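Local coordinates for extracellular solute-binding protein, family 5 (Chelativorans sp., PDB 6WM6) that binds EDTA and other aminopolycarboxylates in the periplasm, probably to hand them to an ABC transporter for uptake, at residues 223-228 with 234-239; 318-323 with 387-392. All coordinates share one frame; numbering follows the deposited sequence.

Interaction 1: residues 223-228 with 234-239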
ATOM      1  N   MET A 223     -23.703   5.498   0.524  1.00 17.95           N
ATOM      2  CA  MET A 223     -24.119   4.110   0.671  1.00 17.45           C
ATOM      3  C   MET A 223     -24.421   3.551  -0.706  1.00 17.83           C
ATOM      4  O   MET A 223     -24.766   4.299  -1.611  1.00 18.84           O
ATOM      5  CB  MET A 223     -25.330   4.011   1.606  1.00 20.18           C
ATOM      6  CG  MET A 223     -26.614   4.628   1.066  1.00 20.76           C
ATOM      7  SD  MET A 223     -27.864   4.828   2.362  1.00 23.40           S
ATOM      8  CE  MET A 223     -27.982   3.189   3.051  1.00 32.99           C
ATOM      9  N   VAL A 224     -24.315   2.236  -0.853  1.00 19.39           N
ATOM     10  CA  VAL A 224     -24.515   1.614  -2.160  1.00 20.92           C
ATOM     11  C   VAL A 224     -25.997   1.579  -2.510  1.00 20.92           C
ATOM     12  O   VAL A 224     -26.829   1.064  -1.739  1.00 23.36           O
ATOM     13  CB  VAL A 224     -23.894   0.210  -2.188  1.00 22.93           C
ATOM     14  CG1 VAL A 224     -24.143  -0.453  -3.564  1.00 24.89           C
ATOM     15  CG2 VAL A 224     -22.424   0.271  -1.908  1.00 24.85           C
ATOM     16  N   GLU A 225     -26.335   2.130  -3.667  1.00 19.86           N
ATOM     17  CA  GLU A 225     -27.656   2.009  -4.273  1.00 20.90           C
ATOM     18  C   GLU A 225     -27.769   0.766  -5.150  1.00 23.07           C
ATOM     19  O   GLU A 225     -28.802   0.086  -5.106  1.00 23.96           O
ATOM     20  CB  GLU A 225     -27.974   3.261  -5.095  1.00 23.33           C
ATOM     21  CG  GLU A 225     -29.352   3.247  -5.753  1.00 25.77           C
ATOM     22  CD  GLU A 225     -29.613   4.485  -6.593  1.00 28.36           C
ATOM     23  OE1 GLU A 225     -28.965   4.648  -7.650  1.00 32.41           O
ATOM     24  OE2 GLU A 225     -30.461   5.315  -6.188  1.00 37.47           O
ATOM     25  N   SER A 226     -26.751   0.470  -5.960  1.00 22.02           N
ATOM     26  CA  SER A 226     -26.781  -0.691  -6.826  1.00 21.95           C
ATOM     27  C   SER A 226     -25.368  -1.103  -7.208  1.00 22.01           C
ATOM     28  O   SER A 226     -24.420  -0.310  -7.140  1.00 21.24           O
ATOM     29  CB  SER A 226     -27.587  -0.433  -8.108  1.00 26.14           C
ATOM     30  OG  SER A 226     -26.953   0.562  -8.898  1.00 27.73           O
ATOM     31  N   PHE A 227     -25.244  -2.359  -7.620  1.00 23.67           N
ATOM     32  CA  PHE A 227     -24.002  -2.909  -8.132  1.00 21.99           C
ATOM     33  C   PHE A 227     -24.299  -3.739  -9.365  1.00 24.73           C
ATOM     34  O   PHE A 227     -25.077  -4.700  -9.294  1.00 27.24           O
ATOM     35  CB  PHE A 227     -23.303  -3.779  -7.092  1.00 21.81           C
ATOM     36  CG  PHE A 227     -22.055  -4.436  -7.587  1.00 23.24           C
ATOM     37  CD1 PHE A 227     -21.035  -3.683  -8.154  1.00 24.86           C
ATOM     38  CD2 PHE A 227     -21.889  -5.814  -7.481  1.00 24.56           C
ATOM     39  CE1 PHE A 227     -19.875  -4.286  -8.607  1.00 26.90           C
ATOM     40  CE2 PHE A 227     -20.731  -6.417  -7.922  1.00 27.30           C
ATOM     41  CZ  PHE A 227     -19.719  -5.656  -8.480  1.00 26.22           C
ATOM     42  N   ASP A 228     -23.692  -3.371 -10.491  1.00 24.69           N
ATOM     43  CA  ASP A 228     -23.782  -4.127 -11.729  1.00 25.68           C
ATOM     44  C   ASP A 228     -22.451  -4.849 -11.892  1.00 28.15           C
ATOM     45  O   ASP A 228     -21.441  -4.210 -12.237  1.00 24.37           O
ATOM     46  CB  ASP A 228     -24.048  -3.192 -12.911  1.00 29.37           C
ATOM     47  CG  ASP A 228     -24.285  -3.938 -14.208  1.00 42.19           C
ATOM     48  OD1 ASP A 228     -24.394  -5.183 -14.175  1.00 38.52           O
ATOM     49  OD2 ASP A 228     -24.366  -3.273 -15.263  1.00 37.21           O
ATOM     50  N   THR A 234     -22.834   2.066  -7.888  1.00 17.94           N
ATOM     51  CA  THR A 234     -23.517   3.345  -7.737  1.00 19.52           C
ATOM     52  C   THR A 234     -23.793   3.594  -6.268  1.00 19.66           C
ATOM     53  O   THR A 234     -24.499   2.806  -5.627  1.00 19.83           O
ATOM     54  CB  THR A 234     -24.812   3.372  -8.545  1.00 19.94           C
ATOM     55  OG1 THR A 234     -24.486   3.196  -9.927  1.00 21.13           O
ATOM     56  CG2 THR A 234     -25.497   4.708  -8.374  1.00 20.33           C
ATOM     57  N   LEU A 235     -23.263   4.699  -5.743  1.00 18.73           N
ATOM     58  CA  LEU A 235     -23.519   5.134  -4.376  1.00 18.62           C
ATOM     59  C   LEU A 235     -24.343   6.414  -4.357  1.00 18.63           C
ATOM     60  O   LEU A 235     -24.277   7.235  -5.285  1.00 19.90           O
ATOM     61  CB  LEU A 235     -22.220   5.390  -3.614  1.00 18.88           C
ATOM     62  CG  LEU A 235     -21.290   4.197  -3.433  1.00 20.48           C
ATOM     63  CD1 LEU A 235     -20.480   3.901  -4.635  1.00 24.25           C
ATOM     64  CD2 LEU A 235     -20.358   4.452  -2.243  1.00 29.38           C
ATOM     65  N   VAL A 236     -25.122   6.581  -3.296  1.00 19.55           N
ATOM     66  CA  VAL A 236     -25.946   7.764  -3.065  1.00 18.96           C
ATOM     67  C   VAL A 236     -25.674   8.237  -1.648  1.00 18.16           C
ATOM     68  O   VAL A 236     -25.122   7.486  -0.832  1.00 18.12           O
ATOM     69  CB  VAL A 236     -27.458   7.448  -3.257  1.00 20.64           C
ATOM     70  CG1 VAL A 236     -27.727   7.086  -4.720  1.00 21.70           C
ATOM     71  CG2 VAL A 236     -27.895   6.324  -2.307  1.00 20.44           C
ATOM     72  N   PRO A 237     -26.071   9.464  -1.315  1.00 18.55           N
ATOM     73  CA  PRO A 237     -25.865   9.939   0.065  1.00 19.62           C
ATOM     74  C   PRO A 237     -26.504   9.011   1.085  1.00 19.27           C
ATOM     75  O   PRO A 237     -27.592   8.466   0.872  1.00 20.51           O
ATOM     76  CB  PRO A 237     -26.542  11.304   0.090  1.00 20.69           C
ATOM     77  CG  PRO A 237     -26.469  11.763  -1.340  1.00 23.39           C
ATOM     78  CD  PRO A 237     -26.642  10.528  -2.178  1.00 20.10           C
ATOM     79  N   ASN A 238     -25.818   8.847   2.195  1.00 19.10           N
ATOM     80  CA  ASN A 238     -26.380   8.242   3.398  1.00 18.17           C
ATOM     81  C   ASN A 238     -27.171   9.322   4.127  1.00 19.27           C
ATOM     82  O   ASN A 238     -26.567  10.270   4.649  1.00 20.11           O
ATOM     83  CB  ASN A 238     -25.229   7.704   4.240  1.00 18.17           C
ATOM     84  CG  ASN A 238     -25.660   7.243   5.615  1.00 17.92           C
ATOM     85  OD1 ASN A 238     -26.868   7.216   5.943  1.00 19.75           O
ATOM     86  ND2 ASN A 238     -24.691   6.854   6.420  1.00 17.67           N
ATOM     87  N   PRO A 239     -28.510   9.222   4.176  1.00 20.71           N
ATOM     88  CA  PRO A 239     -29.299  10.279   4.807  1.00 21.09           C
ATOM     89  C   PRO A 239     -29.023  10.467   6.282  1.00 21.75           C
ATOM     90  O   PRO A 239     -29.379  11.520   6.836  1.00 23.75           O
ATOM     91  CB  PRO A 239     -30.754   9.830   4.594  1.00 24.27           C
ATOM     92  CG  PRO A 239     -30.721   8.711   3.645  1.00 29.27           C
ATOM     93  CD  PRO A 239     -29.328   8.153   3.590  1.00 23.07           C
TER
HETATM   94  O   HOH W   1     -24.588   0.432 -10.397  1.00 22.55           O
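Met-223 and Val-236 face each other as an antiparallel hydrogen-bonded pair: Met-223 N donates to Val-236 O (2.8 Å), and Val-236 N returns a bond to Met-223 O. With chi1 at 67°, CG of Met-223 sits between its backbone N and carbonyl carbon, 4.0 Å from CG2 of Val-236. From there the chain runs beyond the end of the partner strand, where SD of Met-223 lies 3.8 Å from CD of Pro-239 and borders the backbone of Asn-238. Cutting this side chain back to an alanine is likely to leave the ring of Pro-239 and CG2 of Val-236 without their apolar neighbour, opening a gap here. Further along, Thr-234 O accepts in its carbonyl plane from Glu-225 N (2.8 Å) and Ser-226 N (3.3 Å). Thr-234 N gives a nearly straight bond to Ser-226 O, and one water joins Ser-226 OG to Thr-234 OG1. The extended Glu-225 chain crosses Val-236 at about a right angle, OE2 of Glu-225 lying 3.6 Å from CG1 of Val-236, while OE1 forms a salt bridge with Lys-251. Two residues opposite one make a classic beta bulge, in a hairpin at the edge of a mixed sheet.

Interaction 2: residues 318-323 with 387-392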
ATOM      1  N   MET A 318      21.335 -17.525  -6.832  1.00 18.63           N
ATOM      2  CA  MET A 318      21.314 -16.425  -5.866  1.00 19.00           C
ATOM      3  C   MET A 318      21.338 -16.876  -4.418  1.00 19.77           C
ATOM      4  O   MET A 318      21.344 -16.023  -3.524  1.00 18.56           O
ATOM      5  CB  MET A 318      20.125 -15.523  -6.140  1.00 18.18           C
ATOM      6  CG  MET A 318      20.196 -14.840  -7.494  1.00 18.98           C
ATOM      7  SD  MET A 318      21.675 -13.769  -7.616  1.00 22.04           S
ATOM      8  CE  MET A 318      21.821 -13.780  -9.386  1.00 27.31           C
ATOM      9  N   SER A 319      21.368 -18.185  -4.160  1.00 18.70           N
ATOM     10  CA  SER A 319      21.611 -18.616  -2.779  1.00 20.18           C
ATOM     11  C   SER A 319      23.029 -18.307  -2.307  1.00 21.49           C
ATOM     12  O   SER A 319      23.283 -18.357  -1.102  1.00 23.94           O
ATOM     13  CB  SER A 319      21.280 -20.101  -2.616  1.00 23.37           C
ATOM     14  OG  SER A 319      22.152 -20.891  -3.380  1.00 25.72           O
ATOM     15  N   ASP A 320      23.949 -17.962  -3.203  1.00 19.19           N
ATOM     16  CA  ASP A 320      25.295 -17.549  -2.828  1.00 18.48           C
ATOM     17  C   ASP A 320      25.324 -16.032  -2.663  1.00 18.99           C
ATOM     18  O   ASP A 320      25.108 -15.282  -3.629  1.00 18.58           O
ATOM     19  CB  ASP A 320      26.301 -17.997  -3.882  1.00 18.48           C
ATOM     20  CG  ASP A 320      27.743 -17.658  -3.504  1.00 22.70           C
ATOM     21  OD1 ASP A 320      28.003 -17.016  -2.460  1.00 23.63           O
ATOM     22  OD2 ASP A 320      28.663 -18.051  -4.268  1.00 29.02           O
ATOM     23  N   ILE A 321      25.570 -15.582  -1.439  1.00 19.14           N
ATOM     24  CA  ILE A 321      25.579 -14.147  -1.162  1.00 17.92           C
ATOM     25  C   ILE A 321      26.591 -13.404  -2.021  1.00 18.59           C
ATOM     26  O   ILE A 321      26.399 -12.220  -2.324  1.00 18.73           O
ATOM     27  CB  ILE A 321      25.787 -13.922   0.357  1.00 17.31           C
ATOM     28  CG1 ILE A 321      25.496 -12.471   0.736  1.00 19.88           C
ATOM     29  CG2 ILE A 321      27.197 -14.355   0.794  1.00 20.43           C
ATOM     30  CD1 ILE A 321      25.400 -12.267   2.233  1.00 21.44           C
ATOM     31  N   ALA A 322      27.693 -14.048  -2.412  1.00 19.27           N
ATOM     32  CA  ALA A 322      28.664 -13.354  -3.254  1.00 18.17           C
ATOM     33  C   ALA A 322      28.071 -13.006  -4.614  1.00 18.81           C
ATOM     34  O   ALA A 322      28.345 -11.931  -5.160  1.00 19.30           O
ATOM     35  CB  ALA A 322      29.924 -14.209  -3.413  1.00 20.92           C
ATOM     36  N   LEU A 323      27.286 -13.910  -5.192  1.00 18.54           N
ATOM     37  CA  LEU A 323      26.657 -13.614  -6.477  1.00 19.49           C
ATOM     38  C   LEU A 323      25.627 -12.503  -6.313  1.00 18.18           C
ATOM     39  O   LEU A 323      25.534 -11.605  -7.161  1.00 18.22           O
ATOM     40  CB  LEU A 323      26.046 -14.875  -7.098  1.00 19.52           C
ATOM     41  CG  LEU A 323      25.420 -14.678  -8.471  1.00 21.17           C
ATOM     42  CD1 LEU A 323      26.447 -14.184  -9.480  1.00 22.62           C
ATOM     43  CD2 LEU A 323      24.777 -15.979  -8.977  1.00 23.63           C
ATOM     44  N   ALA A 387      35.189 -15.074  -4.418  1.00 21.18           N
ATOM     45  CA  ALA A 387      34.380 -16.218  -4.024  1.00 20.01           C
ATOM     46  C   ALA A 387      34.642 -17.457  -4.858  1.00 21.62           C
ATOM     47  O   ALA A 387      34.006 -18.484  -4.623  1.00 22.89           O
ATOM     48  CB  ALA A 387      32.891 -15.826  -4.116  1.00 20.88           C
ATOM     49  N   GLY A 388      35.560 -17.391  -5.816  1.00 21.27           N
ATOM     50  CA  GLY A 388      35.947 -18.558  -6.583  1.00 20.55           C
ATOM     51  C   GLY A 388      35.320 -18.690  -7.949  1.00 20.04           C
ATOM     52  O   GLY A 388      35.590 -19.675  -8.645  1.00 22.21           O
ATOM     53  N   TYR A 389      34.485 -17.738  -8.358  1.00 20.96           N
ATOM     54  CA  TYR A 389      33.932 -17.782  -9.701  1.00 20.68           C
ATOM     55  C   TYR A 389      34.993 -17.369 -10.716  1.00 23.33           C
ATOM     56  O   TYR A 389      35.971 -16.677 -10.397  1.00 25.80           O
ATOM     57  CB  TYR A 389      32.758 -16.791  -9.817  1.00 20.35           C
ATOM     58  CG  TYR A 389      31.529 -17.131  -9.001  1.00 19.31           C
ATOM     59  CD1 TYR A 389      31.481 -16.903  -7.632  1.00 20.74           C
ATOM     60  CD2 TYR A 389      30.407 -17.677  -9.598  1.00 21.74           C
ATOM     61  CE1 TYR A 389      30.374 -17.224  -6.884  1.00 22.12           C
ATOM     62  CE2 TYR A 389      29.284 -18.005  -8.856  1.00 22.29           C
ATOM     63  CZ  TYR A 389      29.266 -17.759  -7.507  1.00 21.27           C
ATOM     64  OH  TYR A 389      28.146 -18.085  -6.772  1.00 23.18           O
ATOM     65  N   LYS A 390      34.798 -17.791 -11.959  1.00 23.79           N
ATOM     66  CA  LYS A 390      35.730 -17.490 -13.034  1.00 25.75           C
ATOM     67  C   LYS A 390      34.956 -17.243 -14.317  1.00 28.65           C
ATOM     68  O   LYS A 390      33.912 -17.847 -14.553  1.00 28.46           O
ATOM     69  CB  LYS A 390      36.722 -18.629 -13.265  1.00 34.54           C
ATOM     70  CG  LYS A 390      37.661 -18.854 -12.098  1.00 63.14           C
ATOM     71  CD  LYS A 390      38.832 -19.725 -12.497  1.00 76.30           C
ATOM     72  CE  LYS A 390      39.911 -19.691 -11.436  1.00 79.67           C
ATOM     73  NZ  LYS A 390      41.156 -20.357 -11.901  1.00 85.44           N
ATOM     74  N   LEU A 391      35.479 -16.341 -15.143  1.00 39.17           N
ATOM     75  CA  LEU A 391      34.946 -16.110 -16.479  1.00 40.49           C
ATOM     76  C   LEU A 391      35.670 -17.018 -17.464  1.00 44.78           C
ATOM     77  O   LEU A 391      36.904 -17.106 -17.447  1.00 50.91           O
ATOM     78  CB  LEU A 391      35.134 -14.650 -16.876  1.00 42.09           C
ATOM     79  CG  LEU A 391      34.000 -13.707 -16.483  1.00 51.72           C
ATOM     80  CD1 LEU A 391      34.392 -12.250 -16.680  1.00 58.52           C
ATOM     81  CD2 LEU A 391      32.755 -14.042 -17.297  1.00 40.87           C
ATOM     82  N   SER A 392      34.906 -17.703 -18.310  1.00 42.34           N
ATOM     83  CA  SER A 392      35.470 -18.595 -19.321  1.00 48.18           C
ATOM     84  C   SER A 392      34.641 -18.466 -20.592  1.00 52.45           C
ATOM     85  O   SER A 392      33.461 -18.837 -20.608  1.00 43.46           O
ATOM     86  CB  SER A 392      35.482 -20.044 -18.838  1.00 48.54           C
ATOM     87  OG  SER A 392      35.780 -20.927 -19.905  1.00 53.37           O
TER
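Tyr-389 reaches across to the start of helix 321-330, where its hydroxyl donates a hydrogen bond to Asp-320, with OH of Tyr-389 2.6 Å from OD2 of Asp-320. The two side chains approach from opposite directions. OD2 lies at the edge of the phenol ring, in its plane, and the carboxylate is turned only 27° from that plane. The hydroxyl meets OD2 on the anti side, 30° out of the carboxylate plane. Asp-320 holds CG anti to its backbone N (chi1 -177°), which carries the carboxylate toward Tyr-389. Its two oxygens take different partners: while OD2 receives the phenol, OD1 of Asp-320, the N-cap residue, accepts the capping bond from Ala-322 N at 3.0 Å, reached from above the carboxylate plane. Both bonds restrain the carboxylate's rotation, and the helix N-terminus would probably favour its negative charge. The Tyr-389 side chain also touches Leu-384 of helix 377-386 and Leu-396 of strand 395-397. CB of Leu-323 comes within 3.8 Å of Tyr-389 OH, approaching the ring obliquely. Beside the polar link, the methyls of Ala-322 and Ala-387 meet CB to CB at 3.5 Å, tighter than ordinary van der Waals contact. Gly-388, with its positive phi, closes the preceding helix. The arrangement thus sets the N-cap of one helix against a C-terminal Schellman motif of another, bridged by a tyrosine-aspartate hydrogen bond.

The two contacts lie on opposite sides of the chain's centre, with their own centres 59 Å apart and their nearest atoms about 41 Å apart. They come in series: the hairpin of interaction 1 is complete before residues 318-323 open interaction 2. Interaction 1 is local, linking neighbouring strands 222-228 and 232-237 of a four-stranded mixed sheet, whereas interaction 2 spans 63 intervening residues to join the start of helix 321-330 to the turn that follows helix 377-386. The contacts share no helix, strand or sheet. They thus belong to widely separated parts of this solute-binding protein and do not touch.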